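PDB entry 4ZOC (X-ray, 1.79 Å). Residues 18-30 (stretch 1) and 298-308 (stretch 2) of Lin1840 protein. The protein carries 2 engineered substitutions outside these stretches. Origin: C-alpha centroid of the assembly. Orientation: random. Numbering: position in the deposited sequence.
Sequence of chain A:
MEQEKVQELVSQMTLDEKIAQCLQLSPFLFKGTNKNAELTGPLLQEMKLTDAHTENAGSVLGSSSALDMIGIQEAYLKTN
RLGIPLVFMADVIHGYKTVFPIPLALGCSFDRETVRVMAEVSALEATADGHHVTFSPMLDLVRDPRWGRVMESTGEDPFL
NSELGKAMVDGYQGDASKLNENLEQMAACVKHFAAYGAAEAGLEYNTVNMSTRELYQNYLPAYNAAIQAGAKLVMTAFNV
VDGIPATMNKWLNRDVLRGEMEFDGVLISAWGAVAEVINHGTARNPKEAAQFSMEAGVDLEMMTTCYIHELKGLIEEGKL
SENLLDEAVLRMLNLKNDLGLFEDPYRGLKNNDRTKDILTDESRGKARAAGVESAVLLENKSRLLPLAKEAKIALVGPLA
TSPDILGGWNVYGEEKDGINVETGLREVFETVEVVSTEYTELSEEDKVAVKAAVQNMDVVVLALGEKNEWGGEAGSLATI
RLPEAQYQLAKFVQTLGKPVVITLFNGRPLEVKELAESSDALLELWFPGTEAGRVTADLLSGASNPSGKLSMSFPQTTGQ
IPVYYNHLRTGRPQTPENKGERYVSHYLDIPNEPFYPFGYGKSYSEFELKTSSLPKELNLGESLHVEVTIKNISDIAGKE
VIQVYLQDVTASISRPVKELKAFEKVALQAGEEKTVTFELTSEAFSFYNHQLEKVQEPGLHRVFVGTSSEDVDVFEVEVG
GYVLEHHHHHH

Stretch 1 (18-30) KIAQCLQLSPFLF
Stretch 2 (298-308) VDLEMMTTCYI

Residues 18-30 begin in a helix, turn through Cys 22 (phi/psi -91/17) and run as a strand from Leu 23 to Leu 25, parallel to Glu 301 and Met 302. Leu 23 pairs with Glu 301 (CA to CA 5.1 Å) and Gln 24 with Met 302 (CA to CA 5.0 Å).

Three backbone hydrogen bonds fix this register. Glu 301 N donates to Cys 22 O (2.9 Å, nearly linear at 174°), Gln 24 N to Glu 301 O (3.1 Å, 165°), and Met 303 N to Gln 24 O (3.0 Å, 140°). Cys 22 O also receives a CA-H contact from Leu 300 CA at 3.4 Å. At Met 303 the backbone turns to positive phi (66/23), and its m, m, m side chain brings SD to 3.4 Å from Ser 26 N, a weak hydrogen bond. The same SD packs against Leu 25 CD2 and Leu 29 CD1, each 3.9 Å away.

Glu 301 (chi1 and chi2 t) shares a face with Leu 23, and its carboxylate serves its own stretch: OE1 accepts from Tyr 307 N (2.7 Å), while OE2 accepts from Thr 304 OG1 (2.5 Å) and Cys 306 N (3.1 Å). Tyr 307 OH donates to Val 298 O (2.8 Å).

On the face shared with Met 302, Gln 24 extends with chi1 and chi2 both t. Its NE2 is satisfied elsewhere in the structure, but OE1, 3.4 Å from Met 302 CG, is buried without a polar partner. Asp 299 O is likewise unsatisfied, with Cys 22 CB 3.2 Å away. Ile 308 (chi1 t, chi2 p) packs beside the helix, its CD1 3.5 Å from Ala 20 CB and 4.0 Å from Leu 23 CD2.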

# COMPACT_ATOMS: atom_id res chain seq x y z
N LYS A 18 15.76 41.08 0.65
CA LYS A 18 14.97 40.14 1.46
C LYS A 18 14.57 38.94 0.63
O LYS A 18 14.71 37.79 1.11
CB LYS A 18 13.74 40.79 2.08
CG LYS A 18 14.12 41.81 3.09
CD LYS A 18 12.97 42.37 3.90
CE LYS A 18 12.08 43.27 3.07
NZ LYS A 18 11.11 43.89 4.00
N ILE A 19 14.13 39.16 -0.60
CA ILE A 19 13.73 38.06 -1.48
C ILE A 19 14.92 37.08 -1.72
O ILE A 19 14.77 35.86 -1.55
CB ILE A 19 13.17 38.61 -2.83
CG1 ILE A 19 11.82 39.39 -2.67
CG2 ILE A 19 13.10 37.48 -3.90
CD1 ILE A 19 11.38 40.09 -3.96
N ALA A 20 16.10 37.59 -2.07
CA ALA A 20 17.23 36.72 -2.34
C ALA A 20 17.75 35.99 -1.13
O ALA A 20 18.35 34.89 -1.27
CB ALA A 20 18.36 37.54 -3.00
N GLN A 21 17.54 36.57 0.07
CA GLN A 21 17.93 35.92 1.31
C GLN A 21 17.24 34.53 1.37
O GLN A 21 17.75 33.65 2.04
CB GLN A 21 17.54 36.78 2.58
CG GLN A 21 18.07 36.27 3.90
CD GLN A 21 19.56 36.13 4.04
OE1 GLN A 21 20.03 35.35 4.87
NE2 GLN A 21 20.33 36.97 3.33
N CYS A 22 16.10 34.36 0.71
CA CYS A 22 15.33 33.13 0.71
C CYS A 22 15.69 32.14 -0.42
O CYS A 22 14.91 31.22 -0.68
CB CYS A 22 13.81 33.43 0.65
SG CYS A 22 13.26 34.43 2.05
N LEU A 23 16.87 32.32 -1.04
CA LEU A 23 17.39 31.48 -2.08
C LEU A 23 18.69 30.76 -1.65
O LEU A 23 19.60 31.35 -1.07
CB LEU A 23 17.66 32.30 -3.29
CG LEU A 23 18.32 31.57 -4.46
CD1 LEU A 23 17.39 30.61 -5.14
CD2 LEU A 23 18.84 32.61 -5.40
N GLN A 24 18.74 29.47 -1.94
CA GLN A 24 19.94 28.65 -1.76
C GLN A 24 20.46 28.14 -3.09
O GLN A 24 19.70 27.62 -3.92
CB GLN A 24 19.66 27.46 -0.81
CG GLN A 24 20.87 26.65 -0.43
CD GLN A 24 20.47 25.53 0.45
OE1 GLN A 24 19.71 24.60 0.02
NE2 GLN A 24 20.90 25.58 1.71
N LEU A 25 21.79 28.29 -3.27
CA LEU A 25 22.49 27.92 -4.50
C LEU A 25 23.65 26.98 -4.30
O LEU A 25 24.26 27.00 -3.24
CB LEU A 25 22.96 29.17 -5.25
CG LEU A 25 21.89 30.12 -5.60
CD1 LEU A 25 22.61 31.33 -6.22
CD2 LEU A 25 20.88 29.59 -6.58
N SER A 26 23.98 26.21 -5.35
CA SER A 26 25.18 25.39 -5.37
C SER A 26 26.41 26.32 -5.34
O SER A 26 26.29 27.48 -5.80
CB SER A 26 25.20 24.58 -6.63
OG SER A 26 24.22 23.55 -6.56
N PRO A 27 27.56 25.84 -4.86
CA PRO A 27 28.66 26.80 -4.62
C PRO A 27 29.22 27.48 -5.88
O PRO A 27 29.74 28.64 -5.84
CB PRO A 27 29.74 25.94 -3.98
CG PRO A 27 29.40 24.50 -4.38
CD PRO A 27 27.88 24.51 -4.33
N PHE A 28 29.19 26.75 -6.98
CA PHE A 28 29.84 27.24 -8.22
C PHE A 28 29.00 28.30 -8.94
O PHE A 28 29.41 28.83 -9.98
CB PHE A 28 30.18 26.07 -9.18
CG PHE A 28 29.07 25.12 -9.40
CD1 PHE A 28 28.13 25.39 -10.36
CD2 PHE A 28 29.00 23.92 -8.68
CE1 PHE A 28 27.09 24.50 -10.57
CE2 PHE A 28 27.93 23.04 -8.89
CZ PHE A 28 27.01 23.34 -9.83
N LEU A 29 27.85 28.63 -8.38
CA LEU A 29 27.07 29.82 -8.79
C LEU A 29 27.54 31.12 -8.11
O LEU A 29 27.06 32.19 -8.42
CB LEU A 29 25.57 29.63 -8.60
CG LEU A 29 25.07 28.40 -9.35
CD1 LEU A 29 23.70 27.94 -8.96
CD2 LEU A 29 25.12 28.66 -10.85
N PHE A 30 28.53 31.04 -7.26
CA PHE A 30 29.01 32.19 -6.56
C PHE A 30 30.40 32.53 -7.08
O PHE A 30 31.22 31.66 -7.31
CB PHE A 30 29.07 31.95 -5.05
CG PHE A 30 27.75 31.78 -4.39
CD1 PHE A 30 27.18 30.55 -4.32
CD2 PHE A 30 27.10 32.85 -3.80
CE1 PHE A 30 25.94 30.38 -3.66
CE2 PHE A 30 25.87 32.69 -3.16
CZ PHE A 30 25.30 31.44 -3.08
N VAL A 298 7.57 28.27 4.03
CA VAL A 298 8.85 27.79 3.50
C VAL A 298 9.74 29.04 3.42
O VAL A 298 9.39 29.98 2.74
CB VAL A 298 8.71 27.13 2.11
CG1 VAL A 298 10.08 26.80 1.56
CG2 VAL A 298 7.88 25.86 2.18
N ASP A 299 10.85 29.00 4.13
CA ASP A 299 11.75 30.14 4.23
C ASP A 299 12.81 30.20 3.19
O ASP A 299 13.39 31.26 2.96
CB ASP A 299 12.39 30.16 5.58
CG ASP A 299 11.35 30.21 6.69
OD1 ASP A 299 10.33 30.94 6.53
OD2 ASP A 299 11.62 29.61 7.74
N LEU A 300 13.16 29.04 2.61
CA LEU A 300 14.41 28.91 1.81
C LEU A 300 14.19 27.94 0.70
O LEU A 300 13.89 26.77 0.99
CB LEU A 300 15.55 28.47 2.76
CG LEU A 300 16.96 28.40 2.17
CD1 LEU A 300 17.39 29.69 1.43
CD2 LEU A 300 17.96 27.92 3.25
N GLU A 301 14.28 28.43 -0.53
CA GLU A 301 14.02 27.69 -1.75
C GLU A 301 15.32 27.09 -2.26
O GLU A 301 16.26 27.81 -2.61
CB GLU A 301 13.39 28.58 -2.81
CG GLU A 301 13.11 27.85 -4.12
CD GLU A 301 12.23 28.58 -5.04
OE1 GLU A 301 11.96 29.76 -4.77
OE2 GLU A 301 11.86 27.97 -6.08
N MET A 302 15.37 25.75 -2.24
CA MET A 302 16.59 25.08 -2.59
C MET A 302 16.72 24.91 -4.12
O MET A 302 16.08 24.04 -4.74
CB MET A 302 16.61 23.69 -1.92
CG MET A 302 17.87 22.92 -2.24
SD MET A 302 18.01 21.26 -1.52
CE MET A 302 18.04 21.60 0.25
N MET A 303 17.54 25.78 -4.76
CA MET A 303 17.97 25.58 -6.20
C MET A 303 16.92 25.69 -7.29
O MET A 303 17.09 25.27 -8.40
CB MET A 303 18.78 24.32 -6.32
CG MET A 303 20.25 24.58 -5.96
SD MET A 303 21.06 25.76 -7.11
CE MET A 303 21.25 24.74 -8.57
N THR A 304 15.85 26.40 -6.96
CA THR A 304 14.85 26.87 -7.95
C THR A 304 14.59 28.36 -7.70
O THR A 304 15.03 28.91 -6.68
CB THR A 304 13.55 25.98 -7.99
OG1 THR A 304 13.02 25.80 -6.65
CG2 THR A 304 13.90 24.67 -8.59
N THR A 305 13.88 28.96 -8.66
CA THR A 305 13.81 30.36 -8.86
C THR A 305 12.42 30.94 -8.72
O THR A 305 12.25 32.07 -9.10
CB THR A 305 14.38 30.74 -10.21
OG1 THR A 305 13.60 30.14 -11.24
CG2 THR A 305 15.82 30.26 -10.39
N CYS A 306 11.43 30.25 -8.11
CA CYS A 306 10.16 30.81 -7.96
C CYS A 306 10.18 32.06 -7.08
O CYS A 306 9.64 33.10 -7.47
CB CYS A 306 9.13 29.80 -7.35
SG CYS A 306 9.03 28.30 -8.33
N TYR A 307 10.77 31.97 -5.88
CA TYR A 307 10.86 33.13 -5.01
C TYR A 307 11.56 34.28 -5.66
O TYR A 307 11.01 35.42 -5.74
CB TYR A 307 11.52 32.83 -3.66
CG TYR A 307 10.64 32.05 -2.64
CD1 TYR A 307 9.27 31.78 -2.85
CD2 TYR A 307 11.21 31.56 -1.47
CE1 TYR A 307 8.52 31.14 -1.91
CE2 TYR A 307 10.46 30.92 -0.51
CZ TYR A 307 9.10 30.66 -0.75
OH TYR A 307 8.33 30.08 0.19
N ILE A 308 12.77 33.99 -6.13
CA ILE A 308 13.63 35.05 -6.68
C ILE A 308 12.95 35.85 -7.82
O ILE A 308 13.00 37.08 -7.85
CB ILE A 308 15.03 34.47 -6.95
CG1 ILE A 308 16.07 35.59 -6.95
CG2 ILE A 308 15.11 33.67 -8.22
CD1 ILE A 308 16.61 35.92 -5.58